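Local coordinates for protein serine protease (Nocardiopsis alba, PDB 2OUA) that probably acts as a serine endopeptidase of the chymotrypsin-like S1 family, this chain being the mature protease part of a longer precursor, at residues V77-A86 and R102-Y110; V43-E53 and F64-T72. All coordinates share one frame; numbering follows the deposited sequence.

Contact 1. Residues V77-A86 and R102-Y110; sequences VSRYNSGGYA and RSGSTTGWY
Arg79 lies over one face of Trp109 where two beta hairpins meet in this chymotrypsin-like fold: the small hairpin 77-86, and 102-110, the turn and adjoining ends of the first two strands of the second barrel. Arg79 CG stands 3.7 Å from the centroid of the indole six-membered ring, 4° off its normal, a CH-pi contact. The guanidinium is turned 60° from the ring plane, and its NH1 donates to Gly83 O within its own hairpin. With Trp109 CG anti to N (chi1 174°), the indole reaches toward hairpin 77-86, where Val77 CG1 meets its edge at CZ3 (4.0 Å) and Ala86 CB approaches CH2 (4.1 Å). Ile148 of strand 146-149 adds to this apolar patch.

The polar contacts centre on Asn81 and two serines. The Asn81 amide bonds the Trp109 backbone twice, both nearly straight: Trp109 N to OD1 (3.0 Å), and ND2 to a lone pair of Trp109 O (3.2 Å). A water bonded to Thr107 O also reaches OD1, weakly. Ser103 OG donates to Ser78 O (2.7 Å). Ser78 OG accepts Tyr80 N in an ST turn and sits over the centre of the Tyr80 ring, whose OH bonds Gly6 O and whose CE1 edge lies 3.4 Å from Ser103 OG.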
loop_
_atom_site.group_PDB
_atom_site.type_symbol
_atom_site.label_atom_id
_atom_site.label_comp_id
_atom_site.label_asym_id
_atom_site.label_seq_id
_atom_site.Cartn_x
_atom_site.Cartn_y
_atom_site.Cartn_z
ATOM N N VAL A 77 -6.161 8.885 -3.171
ATOM C CA VAL A 77 -4.745 8.595 -2.979
ATOM C C VAL A 77 -4.044 9.942 -3.139
ATOM O O VAL A 77 -4.213 10.610 -4.160
ATOM C CB VAL A 77 -4.203 7.616 -4.050
ATOM C CG1 VAL A 77 -2.675 7.474 -3.911
ATOM C CG2 VAL A 77 -4.876 6.260 -3.897
ATOM N N SER A 78 -3.269 10.346 -2.135
ATOM C CA SER A 78 -2.564 11.625 -2.197
ATOM C C SER A 78 -1.441 11.640 -3.223
ATOM O O SER A 78 -0.690 10.673 -3.342
ATOM C CB SER A 78 -1.984 11.979 -0.829
ATOM O OG SER A 78 -1.263 13.200 -0.891
ATOM N N ARG A 79 -1.328 12.746 -3.957
ATOM C CA ARG A 79 -0.274 12.896 -4.955
ATOM C C ARG A 79 0.806 13.842 -4.435
ATOM O O ARG A 79 1.687 14.277 -5.176
ATOM C CB ARG A 79 -0.859 13.407 -6.277
ATOM C CG ARG A 79 -1.846 12.426 -6.895
ATOM C CD ARG A 79 -2.522 12.977 -8.149
ATOM N NE ARG A 79 -1.624 13.057 -9.298
ATOM C CZ ARG A 79 -1.029 14.174 -9.721
ATOM N NH1 ARG A 79 -1.231 15.324 -9.090
ATOM N NH2 ARG A 79 -0.240 14.142 -10.792
ATOM N N TYR A 80 0.723 14.152 -3.145
ATOM C CA TYR A 80 1.695 15.012 -2.474
ATOM C C TYR A 80 2.270 16.149 -3.334
ATOM O O TYR A 80 1.548 17.069 -3.722
ATOM C CB TYR A 80 2.842 14.149 -1.926
ATOM C CG TYR A 80 2.454 13.268 -0.752
ATOM C CD1 TYR A 80 2.095 11.927 -0.935
ATOM C CD2 TYR A 80 2.451 13.779 0.542
ATOM C CE1 TYR A 80 1.749 11.119 0.161
ATOM C CE2 TYR A 80 2.109 12.990 1.631
ATOM C CZ TYR A 80 1.762 11.665 1.442
ATOM O OH TYR A 80 1.441 10.904 2.546
ATOM N N ASN A 81 3.569 16.071 -3.615
ATOM C CA ASN A 81 4.294 17.068 -4.410
ATOM C C ASN A 81 3.647 17.428 -5.743
ATOM O O ASN A 81 3.776 18.557 -6.220
ATOM C CB ASN A 81 5.719 16.576 -4.672
ATOM C CG ASN A 81 5.762 15.099 -5.038
ATOM O OD1 ASN A 81 5.722 14.230 -4.161
ATOM N ND2 ASN A 81 5.819 14.808 -6.340
ATOM N N SER A 82 2.961 16.475 -6.362
ATOM C CA SER A 82 2.312 16.752 -7.636
ATOM C C SER A 82 0.946 17.392 -7.429
ATOM O O SER A 82 0.284 17.794 -8.387
ATOM C CB SER A 82 2.181 15.468 -8.450
ATOM O OG SER A 82 3.463 15.026 -8.863
ATOM N N GLY A 83 0.539 17.478 -6.163
ATOM C CA GLY A 83 -0.728 18.090 -5.807
ATOM C C GLY A 83 -1.999 17.283 -6.003
ATOM O O GLY A 83 -2.090 16.412 -6.872
ATOM N N GLY A 84 -2.985 17.582 -5.167
ATOM C CA GLY A 84 -4.272 16.925 -5.265
ATOM C C GLY A 84 -4.289 15.449 -4.964
ATOM O O GLY A 84 -3.452 14.945 -4.213
ATOM N N TYR A 85 -5.254 14.753 -5.561
ATOM C CA TYR A 85 -5.416 13.325 -5.344
ATOM C C TYR A 85 -5.770 12.545 -6.593
ATOM O O TYR A 85 -6.278 13.095 -7.564
ATOM C CB TYR A 85 -6.538 13.076 -4.333
ATOM C CG TYR A 85 -6.368 13.794 -3.026
ATOM C CD1 TYR A 85 -6.707 15.142 -2.897
ATOM C CD2 TYR A 85 -5.857 13.130 -1.915
ATOM C CE1 TYR A 85 -6.540 15.811 -1.687
ATOM C CE2 TYR A 85 -5.684 13.787 -0.703
ATOM C CZ TYR A 85 -6.028 15.123 -0.596
ATOM O OH TYR A 85 -5.857 15.770 0.606
ATOM N N ALA A 86 -5.496 11.244 -6.550
ATOM C CA ALA A 86 -5.865 10.354 -7.633
ATOM C C ALA A 86 -7.117 9.706 -7.059
ATOM O O ALA A 86 -7.254 9.598 -5.840
ATOM C CB ALA A 86 -4.788 9.303 -7.862
ATOM N N ARG A 102 3.407 5.704 -7.307
ATOM C CA ARG A 102 3.419 5.303 -5.909
ATOM C C ARG A 102 3.230 6.509 -4.999
ATOM O O ARG A 102 3.751 7.595 -5.271
ATOM C CB ARG A 102 4.753 4.621 -5.574
ATOM C CG ARG A 102 4.903 4.228 -4.112
ATOM C CD ARG A 102 6.342 3.875 -3.775
ATOM N NE ARG A 102 7.262 4.978 -4.058
ATOM C CZ ARG A 102 7.239 6.160 -3.445
ATOM N NH1 ARG A 102 6.343 6.414 -2.499
ATOM N NH2 ARG A 102 8.116 7.097 -3.788
ATOM N N SER A 103 2.475 6.318 -3.922
ATOM C CA SER A 103 2.249 7.386 -2.958
ATOM C C SER A 103 2.782 6.905 -1.613
ATOM O O SER A 103 2.367 5.859 -1.121
ATOM C CB SER A 103 0.755 7.705 -2.844
ATOM O OG SER A 103 0.542 8.746 -1.901
ATOM N N GLY A 104 3.709 7.662 -1.029
ATOM C CA GLY A 104 4.284 7.282 0.255
ATOM C C GLY A 104 4.463 8.492 1.153
ATOM O O GLY A 104 4.664 9.601 0.657
ATOM N N SER A 105 4.417 8.291 2.468
ATOM C CA SER A 105 4.540 9.406 3.406
ATOM C C SER A 105 5.938 10.008 3.583
ATOM O O SER A 105 6.081 11.084 4.173
ATOM C CB SER A 105 3.976 9.010 4.778
ATOM O OG SER A 105 4.727 7.973 5.377
ATOM N N THR A 106 6.970 9.334 3.082
ATOM C CA THR A 106 8.323 9.874 3.209
ATOM C C THR A 106 8.742 10.696 1.989
ATOM O O THR A 106 9.130 11.858 2.120
ATOM C CB THR A 106 9.372 8.753 3.420
ATOM O OG1 THR A 106 9.127 8.093 4.667
ATOM C CG2 THR A 106 10.787 9.340 3.441
ATOM N N THR A 107 8.649 10.093 0.808
ATOM C CA THR A 107 9.066 10.748 -0.429
ATOM C C THR A 107 7.945 11.389 -1.233
ATOM O O THR A 107 8.191 12.280 -2.048
ATOM C CB THR A 107 9.776 9.752 -1.346
ATOM O OG1 THR A 107 8.886 8.663 -1.633
ATOM C CG2 THR A 107 11.035 9.217 -0.677
ATOM N N GLY A 108 6.720 10.931 -1.024
ATOM C CA GLY A 108 5.611 11.502 -1.758
ATOM C C GLY A 108 5.125 10.675 -2.934
ATOM O O GLY A 108 4.992 9.453 -2.846
ATOM N N TRP A 109 4.886 11.360 -4.048
ATOM C CA TRP A 109 4.354 10.754 -5.266
ATOM C C TRP A 109 5.375 10.633 -6.397
ATOM O O TRP A 109 5.857 11.635 -6.921
ATOM C CB TRP A 109 3.144 11.597 -5.698
ATOM C CG TRP A 109 2.482 11.265 -7.002
ATOM C CD1 TRP A 109 2.719 11.856 -8.218
ATOM C CD2 TRP A 109 1.389 10.359 -7.203
ATOM N NE1 TRP A 109 1.833 11.379 -9.155
ATOM C CE2 TRP A 109 1.006 10.460 -8.562
ATOM C CE3 TRP A 109 0.693 9.475 -6.366
ATOM C CZ2 TRP A 109 -0.046 9.710 -9.102
ATOM C CZ3 TRP A 109 -0.354 8.727 -6.903
ATOM C CH2 TRP A 109 -0.712 8.851 -8.261
ATOM N N TYR A 110 5.708 9.396 -6.757
ATOM C CA TYR A 110 6.657 9.129 -7.835
ATOM C C TYR A 110 6.054 8.135 -8.819
ATOM O O TYR A 110 5.293 7.252 -8.432
ATOM C CB TYR A 110 7.978 8.575 -7.286
ATOM C CG TYR A 110 8.875 9.635 -6.687
ATOM C CD1 TYR A 110 8.570 10.229 -5.461
ATOM C CD2 TYR A 110 10.012 10.074 -7.367
ATOM C CE1 TYR A 110 9.376 11.235 -4.925
ATOM C CE2 TYR A 110 10.826 11.082 -6.839
ATOM C CZ TYR A 110 10.500 11.656 -5.621
ATOM O OH TYR A 110 11.291 12.657 -5.099
HETATM O O HOH W 1 8.340 14.542 -3.370
#

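Contact 2. Residues V43-E53 and F64-T72; sequences VSIGNGRGVFE and FVRGTSNFT
Strands 48-52 and 64-67 run antiparallel, their N-to-C directions 141° apart and their axes approaching to 4.4 Å. Val51 and Arg66 form a hydrogen-bonded pair, Phe52 and Val65 a non-hydrogen-bonded one, and Glu53 N still donates to Phe64 O. Toward the other end the register slips by one residue in a classic beta bulge: Arg49 O receives both Thr68 N (2.7 Å) and Ser69 N (3.2 Å) from the same face of its carbonyl plane, while Arg49 N returns a bond to Ser69 O. Beyond it, a type II' turn from Ile45 to Gly48 leads back to strand 42-45; Arg49 NH1 bonds the carbonyls of Gly46 and Gly48.

These strands belong to the first of the two beta barrels of the chymotrypsin fold. Phe52 and Val65 share a face of the sheet and both touch Thr32; Phe52 also reaches Tyr9, and Val65 Phe30. With CG1 anti to the backbone N (chi1 172°), Val65 splits its methyls: CG2 sits over the centre of the Phe52 ring, 3.7 Å from the centroid, while CG1 meets Val43 CG2 tip to tip at 4.1 Å. Ile45 CG2 touches Phe71 CE1 at 3.8 Å. At the turn, the amides of Asn47 and Asn70 stack with planes 4° apart; Asn70 ND2 donates to Asn47 O (3.0 Å), and Asn47 OD1 accepts from Ala1 N. Glu53 OE2, also bonded to Asn23 ND2, lies at the Phe64 edge, 3.3 Å from CE2.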
loop_
_atom_site.group_PDB
_atom_site.type_symbol
_atom_site.label_atom_id
_atom_site.label_comp_id
_atom_site.label_asym_id
_atom_site.label_seq_id
_atom_site.Cartn_x
_atom_site.Cartn_y
_atom_site.Cartn_z
ATOM N N VAL A 43 -2.545 0.761 15.481
ATOM C CA VAL A 43 -2.226 1.818 14.535
ATOM C C VAL A 43 -2.866 3.149 14.906
ATOM O O VAL A 43 -3.973 3.188 15.443
ATOM C CB VAL A 43 -2.719 1.438 13.116
ATOM C CG1 VAL A 43 -2.672 2.650 12.196
ATOM C CG2 VAL A 43 -1.866 0.309 12.558
ATOM N N SER A 44 -2.157 4.231 14.605
ATOM C CA SER A 44 -2.647 5.584 14.841
ATOM C C SER A 44 -2.471 6.397 13.567
ATOM O O SER A 44 -1.399 6.390 12.955
ATOM C CB SER A 44 -1.880 6.269 15.974
ATOM O OG SER A 44 -2.304 5.803 17.242
ATOM N N ILE A 45 -3.536 7.075 13.155
ATOM C CA ILE A 45 -3.498 7.936 11.981
ATOM C C ILE A 45 -4.426 9.105 12.284
ATOM O O ILE A 45 -5.649 8.960 12.300
ATOM C CB ILE A 45 -3.950 7.193 10.696
ATOM C CG1 ILE A 45 -4.068 8.192 9.545
ATOM C CG2 ILE A 45 -5.252 6.454 10.933
ATOM C CD1 ILE A 45 -4.248 7.541 8.188
ATOM N N GLY A 46 -3.833 10.265 12.543
ATOM C CA GLY A 46 -4.635 11.421 12.888
ATOM C C GLY A 46 -5.344 11.061 14.178
ATOM O O GLY A 46 -4.728 10.502 15.088
ATOM N N ASN A 47 -6.636 11.353 14.262
ATOM C CA ASN A 47 -7.409 11.034 15.456
ATOM C C ASN A 47 -7.988 9.631 15.297
ATOM O O ASN A 47 -8.843 9.204 16.073
ATOM C CB ASN A 47 -8.540 12.048 15.633
ATOM C CG ASN A 47 -9.611 11.918 14.567
ATOM O OD1 ASN A 47 -9.340 11.471 13.450
ATOM N ND2 ASN A 47 -10.832 12.319 14.901
ATOM N N GLY A 48 -7.517 8.919 14.279
ATOM C CA GLY A 48 -8.005 7.574 14.030
ATOM C C GLY A 48 -7.162 6.500 14.689
ATOM O O GLY A 48 -5.961 6.674 14.885
ATOM N N ARG A 49 -7.798 5.384 15.032
ATOM C CA ARG A 49 -7.111 4.262 15.666
ATOM C C ARG A 49 -7.533 2.964 14.989
ATOM O O ARG A 49 -8.696 2.790 14.625
ATOM C CB ARG A 49 -7.459 4.197 17.157
ATOM C CG ARG A 49 -7.053 5.431 17.953
ATOM C CD ARG A 49 -5.545 5.511 18.146
ATOM N NE ARG A 49 -5.151 6.700 18.898
ATOM C CZ ARG A 49 -5.047 7.922 18.377
ATOM N NH1 ARG A 49 -5.301 8.129 17.091
ATOM N NH2 ARG A 49 -4.689 8.942 19.149
ATOM N N GLY A 50 -6.586 2.051 14.825
ATOM C CA GLY A 50 -6.899 0.790 14.184
ATOM C C GLY A 50 -6.003 -0.324 14.664
ATOM O O GLY A 50 -5.134 -0.111 15.512
ATOM N N VAL A 51 -6.205 -1.514 14.112
ATOM C CA VAL A 51 -5.415 -2.676 14.488
ATOM C C VAL A 51 -5.212 -3.585 13.285
ATOM O O VAL A 51 -6.106 -3.727 12.449
ATOM C CB VAL A 51 -6.124 -3.474 15.606
ATOM C CG1 VAL A 51 -7.507 -3.896 15.134
ATOM C CG2 VAL A 51 -5.302 -4.696 15.987
ATOM N N PHE A 52 -4.031 -4.188 13.187
ATOM C CA PHE A 52 -3.753 -5.106 12.090
ATOM C C PHE A 52 -4.618 -6.346 12.308
ATOM O O PHE A 52 -4.369 -7.137 13.224
ATOM C CB PHE A 52 -2.269 -5.502 12.066
ATOM C CG PHE A 52 -1.384 -4.507 11.366
ATOM C CD1 PHE A 52 -1.048 -3.299 11.966
ATOM C CD2 PHE A 52 -0.902 -4.775 10.084
ATOM C CE1 PHE A 52 -0.247 -2.364 11.302
ATOM C CE2 PHE A 52 -0.098 -3.846 9.410
ATOM C CZ PHE A 52 0.228 -2.638 10.020
ATOM N N GLU A 53 -5.644 -6.494 11.476
ATOM C CA GLU A 53 -6.558 -7.632 11.564
ATOM C C GLU A 53 -5.973 -8.831 10.834
ATOM O O GLU A 53 -6.099 -9.970 11.280
ATOM C CB GLU A 53 -7.916 -7.271 10.954
ATOM C CG GLU A 53 -8.894 -8.439 10.908
ATOM C CD GLU A 53 -10.247 -8.067 10.324
ATOM O OE1 GLU A 53 -11.096 -8.973 10.178
ATOM O OE2 GLU A 53 -10.469 -6.878 10.014
ATOM N N PHE A 64 -4.202 -5.968 6.428
ATOM C CA PHE A 64 -5.431 -5.187 6.458
ATOM C C PHE A 64 -5.558 -4.647 7.868
ATOM O O PHE A 64 -5.547 -5.410 8.839
ATOM C CB PHE A 64 -6.669 -6.029 6.142
ATOM C CG PHE A 64 -7.965 -5.256 6.273
ATOM C CD1 PHE A 64 -8.271 -4.225 5.384
ATOM C CD2 PHE A 64 -8.851 -5.524 7.317
ATOM C CE1 PHE A 64 -9.440 -3.469 5.534
ATOM C CE2 PHE A 64 -10.022 -4.775 7.479
ATOM C CZ PHE A 64 -10.317 -3.746 6.586
ATOM N N VAL A 65 -5.651 -3.330 7.973
ATOM C CA VAL A 65 -5.804 -2.673 9.260
ATOM C C VAL A 65 -7.274 -2.306 9.396
ATOM O O VAL A 65 -7.828 -1.631 8.531
ATOM C CB VAL A 65 -4.957 -1.387 9.335
ATOM C CG1 VAL A 65 -5.293 -0.612 10.604
ATOM C CG2 VAL A 65 -3.474 -1.745 9.316
ATOM N N ARG A 66 -7.900 -2.765 10.475
ATOM C CA ARG A 66 -9.308 -2.478 10.734
ATOM C C ARG A 66 -9.411 -1.286 11.680
ATOM O O ARG A 66 -8.753 -1.250 12.720
ATOM C CB ARG A 66 -9.984 -3.704 11.358
ATOM C CG ARG A 66 -11.296 -3.405 12.071
ATOM C CD ARG A 66 -11.897 -4.677 12.646
ATOM N NE ARG A 66 -13.024 -4.404 13.534
ATOM C CZ ARG A 66 -12.902 -3.975 14.789
ATOM N NH1 ARG A 66 -11.700 -3.769 15.308
ATOM N NH2 ARG A 66 -13.985 -3.754 15.520
ATOM N N GLY A 67 -10.227 -0.308 11.309
ATOM C CA GLY A 67 -10.384 0.860 12.155
ATOM C C GLY A 67 -11.212 0.535 13.383
ATOM O O GLY A 67 -12.222 -0.159 13.285
ATOM N N THR A 68 -10.780 1.018 14.540
ATOM C CA THR A 68 -11.512 0.786 15.778
ATOM C C THR A 68 -12.164 2.095 16.216
ATOM O O THR A 68 -13.135 2.098 16.977
ATOM C CB THR A 68 -10.592 0.253 16.897
ATOM O OG1 THR A 68 -9.479 1.134 17.068
ATOM C CG2 THR A 68 -10.087 -1.145 16.546
ATOM N N SER A 69 -11.627 3.212 15.728
ATOM C CA SER A 69 -12.195 4.513 16.049
ATOM C C SER A 69 -11.776 5.603 15.066
ATOM O O SER A 69 -10.613 5.694 14.666
ATOM C CB SER A 69 -11.821 4.937 17.476
ATOM O OG SER A 69 -10.440 5.214 17.596
ATOM N N ASN A 70 -12.754 6.414 14.675
ATOM C CA ASN A 70 -12.549 7.531 13.764
ATOM C C ASN A 70 -11.891 7.234 12.421
ATOM O O ASN A 70 -10.932 7.897 12.027
ATOM C CB ASN A 70 -11.775 8.637 14.477
ATOM C CG ASN A 70 -12.493 9.134 15.712
ATOM O OD1 ASN A 70 -13.705 9.340 15.692
ATOM N ND2 ASN A 70 -11.750 9.335 16.794
ATOM N N PHE A 71 -12.410 6.237 11.716
ATOM C CA PHE A 71 -11.902 5.900 10.393
ATOM C C PHE A 71 -12.964 6.311 9.379
ATOM O O PHE A 71 -14.063 5.760 9.374
ATOM C CB PHE A 71 -11.644 4.394 10.273
ATOM C CG PHE A 71 -10.205 3.994 10.473
ATOM C CD1 PHE A 71 -9.444 4.555 11.494
ATOM C CD2 PHE A 71 -9.625 3.027 9.660
ATOM C CE1 PHE A 71 -8.124 4.152 11.703
ATOM C CE2 PHE A 71 -8.305 2.617 9.861
ATOM C CZ PHE A 71 -7.555 3.179 10.883
ATOM N N THR A 72 -12.645 7.294 8.544
ATOM C CA THR A 72 -13.573 7.742 7.508
ATOM C C THR A 72 -12.934 7.377 6.174
ATOM O O THR A 72 -11.900 7.925 5.814
ATOM C CB THR A 72 -13.795 9.261 7.563
ATOM O OG1 THR A 72 -14.428 9.607 8.800
ATOM C CG2 THR A 72 -14.678 9.709 6.409
HETATM O O HOH W 2 -9.771 7.865 18.489
#

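In the fold
Both segments of contact 2 precede those of contact 1 in the sequence. Their centres lie 21 Å apart and their nearest atoms about 9 Å, so they do not touch: contact 2 belongs to the first barrel, and contact 1 ties hairpin 77-86 to the second. The catalytic machinery, probably the triad of His35, Asp61 and Ser143, is approached from both. In contact 2, the Phe52 side chain is about 8 Å from those of His35 and Asp61. In contact 1, the Ser105 side chain is about 8 Å from that of Ser143, and Gly104 about 7 Å from the bound inhibitor 4-(2-aminoethyl)benzenesulfonyl fluoride. Thr106 and Thr107 bond Asp142, which lines that inhibitor's pocket.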